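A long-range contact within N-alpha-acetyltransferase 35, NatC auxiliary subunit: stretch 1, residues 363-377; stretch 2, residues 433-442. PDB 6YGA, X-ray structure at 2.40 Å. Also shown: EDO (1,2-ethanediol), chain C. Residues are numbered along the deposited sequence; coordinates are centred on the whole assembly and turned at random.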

# COMPACT_ATOMS: atom_id res chain seq x y z
N PHE B 363 -11.31 15.63 23.16
CA PHE B 363 -11.78 14.55 22.29
C PHE B 363 -11.45 13.19 22.88
O PHE B 363 -12.27 12.26 22.82
N TYR B 364 -10.26 13.04 23.46
CA TYR B 364 -9.88 11.78 24.08
C TYR B 364 -10.73 11.48 25.31
O TYR B 364 -11.21 10.36 25.49
N LEU B 365 -10.93 12.49 26.17
CA LEU B 365 -11.72 12.27 27.37
C LEU B 365 -13.17 11.93 27.05
O LEU B 365 -13.85 11.27 27.84
N LEU B 366 -13.67 12.38 25.89
CA LEU B 366 -15.02 11.99 25.47
C LEU B 366 -15.10 10.50 25.21
O LEU B 366 -16.11 9.86 25.54
N HIS B 367 -14.06 9.92 24.60
CA HIS B 367 -14.06 8.48 24.38
C HIS B 367 -14.07 7.72 25.70
O HIS B 367 -14.82 6.75 25.85
N VAL B 368 -13.25 8.15 26.66
CA VAL B 368 -13.22 7.49 27.96
C VAL B 368 -14.56 7.63 28.66
O VAL B 368 -15.05 6.68 29.29
N LYS B 369 -15.17 8.81 28.57
CA LYS B 369 -16.43 9.06 29.26
C LYS B 369 -17.55 8.19 28.71
O LYS B 369 -18.34 7.64 29.47
N GLU B 370 -17.64 8.06 27.39
CA GLU B 370 -18.73 7.28 26.82
C GLU B 370 -18.53 5.79 27.06
O GLU B 370 -19.51 5.03 27.10
N PHE B 371 -17.29 5.34 27.24
CA PHE B 371 -17.01 3.94 27.52
C PHE B 371 -17.12 3.59 29.00
O PHE B 371 -17.51 2.47 29.34
N SER B 372 -16.78 4.53 29.89
CA SER B 372 -16.78 4.25 31.32
C SER B 372 -17.87 4.97 32.09
O SER B 372 -18.14 4.59 33.23
N ALA B 373 -18.51 5.99 31.50
CA ALA B 373 -19.58 6.74 32.15
C ALA B 373 -19.11 7.39 33.44
O ALA B 373 -19.84 7.43 34.44
N GLN B 374 -17.90 7.93 33.44
CA GLN B 374 -17.32 8.56 34.62
C GLN B 374 -16.66 9.87 34.25
O GLN B 374 -15.84 9.92 33.33
N THR B 375 -17.01 10.92 34.99
CA THR B 375 -16.40 12.23 34.78
C THR B 375 -14.94 12.19 35.24
O THR B 375 -14.60 11.45 36.16
N PRO B 376 -14.07 12.98 34.60
CA PRO B 376 -12.67 13.04 35.07
C PRO B 376 -12.54 13.48 36.52
O PRO B 376 -11.72 12.93 37.25
N SER B 377 -13.34 14.46 36.94
CA SER B 377 -13.32 14.97 38.32
C SER B 377 -11.92 15.40 38.76
O SER B 377 -11.74 15.94 39.85
N GLN B 433 -7.05 3.56 37.00
CA GLN B 433 -7.70 2.37 36.48
C GLN B 433 -8.75 2.66 35.42
O GLN B 433 -9.04 1.78 34.60
N VAL B 434 -9.34 3.86 35.41
CA VAL B 434 -10.30 4.19 34.37
C VAL B 434 -9.61 4.30 33.01
O VAL B 434 -10.04 3.69 32.03
N TYR B 435 -8.52 5.07 32.94
CA TYR B 435 -7.79 5.18 31.69
C TYR B 435 -7.09 3.87 31.34
O TYR B 435 -7.01 3.50 30.16
N CYS B 436 -6.59 3.15 32.34
CA CYS B 436 -6.05 1.81 32.11
C CYS B 436 -7.10 0.90 31.49
O CYS B 436 -6.80 0.14 30.56
N SER B 437 -8.35 0.99 31.96
CA SER B 437 -9.42 0.16 31.41
C SER B 437 -9.69 0.49 29.95
O SER B 437 -9.78 -0.40 29.10
N TRP B 438 -9.81 1.78 29.63
CA TRP B 438 -10.09 2.18 28.25
C TRP B 438 -8.92 1.84 27.33
O TRP B 438 -9.13 1.41 26.19
N THR B 439 -7.69 2.04 27.80
CA THR B 439 -6.53 1.65 27.01
C THR B 439 -6.53 0.15 26.73
O THR B 439 -6.20 -0.28 25.62
N TYR B 440 -6.91 -0.65 27.72
CA TYR B 440 -6.95 -2.10 27.52
C TYR B 440 -7.98 -2.47 26.46
O TYR B 440 -7.72 -3.33 25.61
N PHE B 441 -9.15 -1.81 26.48
CA PHE B 441 -10.16 -2.08 25.48
C PHE B 441 -9.65 -1.79 24.07
O PHE B 441 -9.88 -2.58 23.15
N MSE B 442 -8.97 -0.67 23.89
CA MSE B 442 -8.44 -0.29 22.59
C MSE B 442 -7.32 -1.23 22.13
O MSE B 442 -7.26 -1.61 20.97

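When two helices cross at a right angle, their backbones come close at one point only, and large side chains can fill the space around it. The contact between helix 363-372 and helix 433-442 of this NatC auxiliary subunit illustrates the principle. The axes cross at 90° with a closest approach of 10.1 Å, and the nearest CA atoms are those of Val 368 and Trp 438, 6.2 Å apart.

Trp 438 covers the most surface. Its CA-to-CB bond points sideways, but a t rotamer at chi1 with chi2 at 90° lays the indole as a knob among Tyr 364, His 367, Val 368 and Phe 371. Val 368, itself t, places CG2 over the indole face, 4.1 Å from the centroid of the five-membered ring, a CH-pi contact. Tyr 364 (t) turns its edge to the face of the six-membered ring, with planes at 87° and its CE1 3.4 Å from Trp 438 CZ3.

Phe 371 points toward the second helix and, in a t rotamer, meets both Trp 438 and Phe 441. The edge of the indole faces the Phe 371 ring in an offset arrangement, while the Phe 441 ring forms an offset stack with it, centroids 4.8 Å apart and planes at 30°. Phe 371 CE2 also lies 3.8 Å from Ser 437 OG, at the ring edge.

Tyr 435 is the third large contributor. It leaves its backbone sideways, yet its m rotamer brings the ring end nearer, where CE1 packs 3.7 Å from Leu 365 CD2 and CD1 lies 3.9 Å from Val 368 CG2. Val 434 (t) extends the apolar surface, its CG1 3.8 Å from Val 368 CG1. Beyond the helix end, the poorly ordered Gln 374 brings OE1 to 3.2 Å from Val 434 CG2.

No hydrogen bond joins the two stretches directly; small molecules make the polar links. Water 1 lies 2.8 Å from Tyr 364 OH and donates to Thr 439 OG1, also at 2.8 Å. A 1,2-ethanediol, probably from the crystallisation liquor, accepts from Trp 438 NE1 through O2 (2.7 Å) and donates through O1 to His 367 O (3.0 Å), bridging the helices where the indole nitrogen has no protein acceptor across the contact. Two polar side chains of the first helix bond within it: Ser 372 OG (p) donates to Val 368 O at 2.8 Å, and His 367 ND1 (m) to Phe 363 O at 2.7 Å.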

# COMPACT_ATOMS: atom_id res chain seq x y z
CB PHE B 363 -11.15 14.72 20.91
CG PHE B 363 -11.66 13.76 19.88
CD1 PHE B 363 -12.97 13.82 19.44
CD2 PHE B 363 -10.81 12.82 19.32
CE1 PHE B 363 -13.43 12.94 18.48
CE2 PHE B 363 -11.27 11.94 18.36
CZ PHE B 363 -12.58 12.00 17.94
CB TYR B 364 -8.40 11.80 24.45
CG TYR B 364 -7.99 10.72 25.43
CD1 TYR B 364 -7.72 9.43 25.00
CD2 TYR B 364 -7.86 11.01 26.79
CE1 TYR B 364 -7.35 8.45 25.90
CE2 TYR B 364 -7.49 10.03 27.69
CZ TYR B 364 -7.23 8.75 27.24
OH TYR B 364 -6.86 7.77 28.13
CB LEU B 365 -11.64 13.50 28.27
CG LEU B 365 -10.26 13.80 28.87
CD1 LEU B 365 -10.30 15.10 29.64
CD2 LEU B 365 -9.81 12.65 29.76
CB LEU B 366 -15.43 12.78 24.23
CG LEU B 366 -16.17 14.10 24.47
CD1 LEU B 366 -16.33 14.85 23.16
CD2 LEU B 366 -17.52 13.85 25.12
CB HIS B 367 -12.84 8.07 23.54
CG HIS B 367 -12.92 8.50 22.11
ND1 HIS B 367 -12.82 9.82 21.73
CD2 HIS B 367 -13.09 7.79 20.97
CE1 HIS B 367 -12.92 9.91 20.42
NE2 HIS B 367 -13.09 8.69 19.93
CB VAL B 368 -12.07 8.05 28.81
CG1 VAL B 368 -12.05 7.40 30.18
CG2 VAL B 368 -10.73 7.86 28.10
CB LYS B 369 -16.80 10.54 29.16
CG LYS B 369 -18.21 10.87 29.59
CD LYS B 369 -18.34 12.35 29.90
CE LYS B 369 -19.74 12.87 29.62
NZ LYS B 369 -20.03 12.90 28.15
CB GLU B 370 -18.88 7.58 25.32
CG GLU B 370 -19.29 9.03 25.04
CD GLU B 370 -19.35 9.36 23.55
OE1 GLU B 370 -19.65 8.46 22.75
OE2 GLU B 370 -19.09 10.53 23.19
CB PHE B 371 -15.62 3.57 27.00
CG PHE B 371 -15.24 2.14 27.27
CD1 PHE B 371 -15.64 1.13 26.42
CD2 PHE B 371 -14.46 1.81 28.37
CE1 PHE B 371 -15.29 -0.20 26.66
CE2 PHE B 371 -14.11 0.49 28.63
CZ PHE B 371 -14.52 -0.52 27.77
CB SER B 372 -15.43 4.63 31.93
OG SER B 372 -15.27 6.04 31.97
CB ALA B 373 -20.81 5.85 32.40
CB GLN B 374 -16.32 7.63 35.31
CG GLN B 374 -16.96 6.76 36.38
CD GLN B 374 -16.01 5.70 36.92
OE1 GLN B 374 -15.01 5.37 36.29
NE2 GLN B 374 -16.33 5.17 38.09
CB THR B 375 -17.16 13.30 35.56
OG1 THR B 375 -17.05 13.04 36.96
CG2 THR B 375 -18.62 13.30 35.16
CB PRO B 376 -12.03 14.04 34.09
CG PRO B 376 -12.90 13.99 32.87
CD PRO B 376 -14.29 13.77 33.38
CB SER B 377 -13.87 13.93 39.30
OG SER B 377 -12.94 12.89 39.52
CB GLN B 433 -8.31 1.57 37.63
CG GLN B 433 -7.27 0.98 38.58
CD GLN B 433 -6.22 0.15 37.86
OE1 GLN B 433 -6.55 -0.73 37.06
NE2 GLN B 433 -4.96 0.42 38.14
CB VAL B 434 -11.05 5.49 34.73
CG1 VAL B 434 -12.03 5.87 33.62
CG2 VAL B 434 -11.78 5.33 36.05
CB TYR B 435 -6.77 6.32 31.75
CG TYR B 435 -7.40 7.66 32.05
CD1 TYR B 435 -8.29 8.25 31.16
CD2 TYR B 435 -7.11 8.35 33.22
CE1 TYR B 435 -8.87 9.47 31.42
CE2 TYR B 435 -7.68 9.57 33.50
CZ TYR B 435 -8.56 10.13 32.59
OH TYR B 435 -9.14 11.35 32.85
CB CYS B 436 -5.52 1.23 33.42
SG CYS B 436 -4.86 -0.45 33.33
CB SER B 437 -10.68 0.32 32.26
OG SER B 437 -11.84 -0.12 31.56
CB TRP B 438 -10.41 3.67 28.17
CG TRP B 438 -10.71 4.14 26.78
CD1 TRP B 438 -11.93 4.18 26.17
CD2 TRP B 438 -9.77 4.63 25.82
NE1 TRP B 438 -11.81 4.67 24.90
CE2 TRP B 438 -10.50 4.96 24.65
CE3 TRP B 438 -8.39 4.84 25.83
CZ2 TRP B 438 -9.89 5.47 23.51
CZ3 TRP B 438 -7.78 5.35 24.69
CH2 TRP B 438 -8.53 5.66 23.55
CB THR B 439 -5.24 2.05 27.73
OG1 THR B 439 -5.31 3.44 28.10
CG2 THR B 439 -4.03 1.83 26.83
CB TYR B 440 -7.26 -2.80 28.84
CG TYR B 440 -7.27 -4.31 28.75
CD1 TYR B 440 -6.12 -5.02 28.42
CD2 TYR B 440 -8.43 -5.02 29.00
CE1 TYR B 440 -6.13 -6.39 28.33
CE2 TYR B 440 -8.45 -6.40 28.92
CZ TYR B 440 -7.30 -7.08 28.59
OH TYR B 440 -7.33 -8.45 28.51
CB PHE B 441 -11.42 -1.26 25.75
CG PHE B 441 -12.35 -1.19 24.58
CD1 PHE B 441 -13.18 -2.26 24.27
CD2 PHE B 441 -12.39 -0.06 23.78
CE1 PHE B 441 -14.03 -2.20 23.19
CE2 PHE B 441 -13.24 0.01 22.70
CZ PHE B 441 -14.07 -1.06 22.40
CB MSE B 442 -7.94 1.15 22.61
CG MSE B 442 -9.04 2.16 22.83
SE MSE B 442 -10.26 2.26 21.32
CE MSE B 442 -9.01 3.00 20.02
C1 EDO C . -15.34 5.16 22.47
O1 EDO C . -15.57 4.72 23.81
C2 EDO C . -14.27 4.30 21.81
O2 EDO C . -13.04 4.42 22.54
O HOH W 1 -5.31 5.84 26.72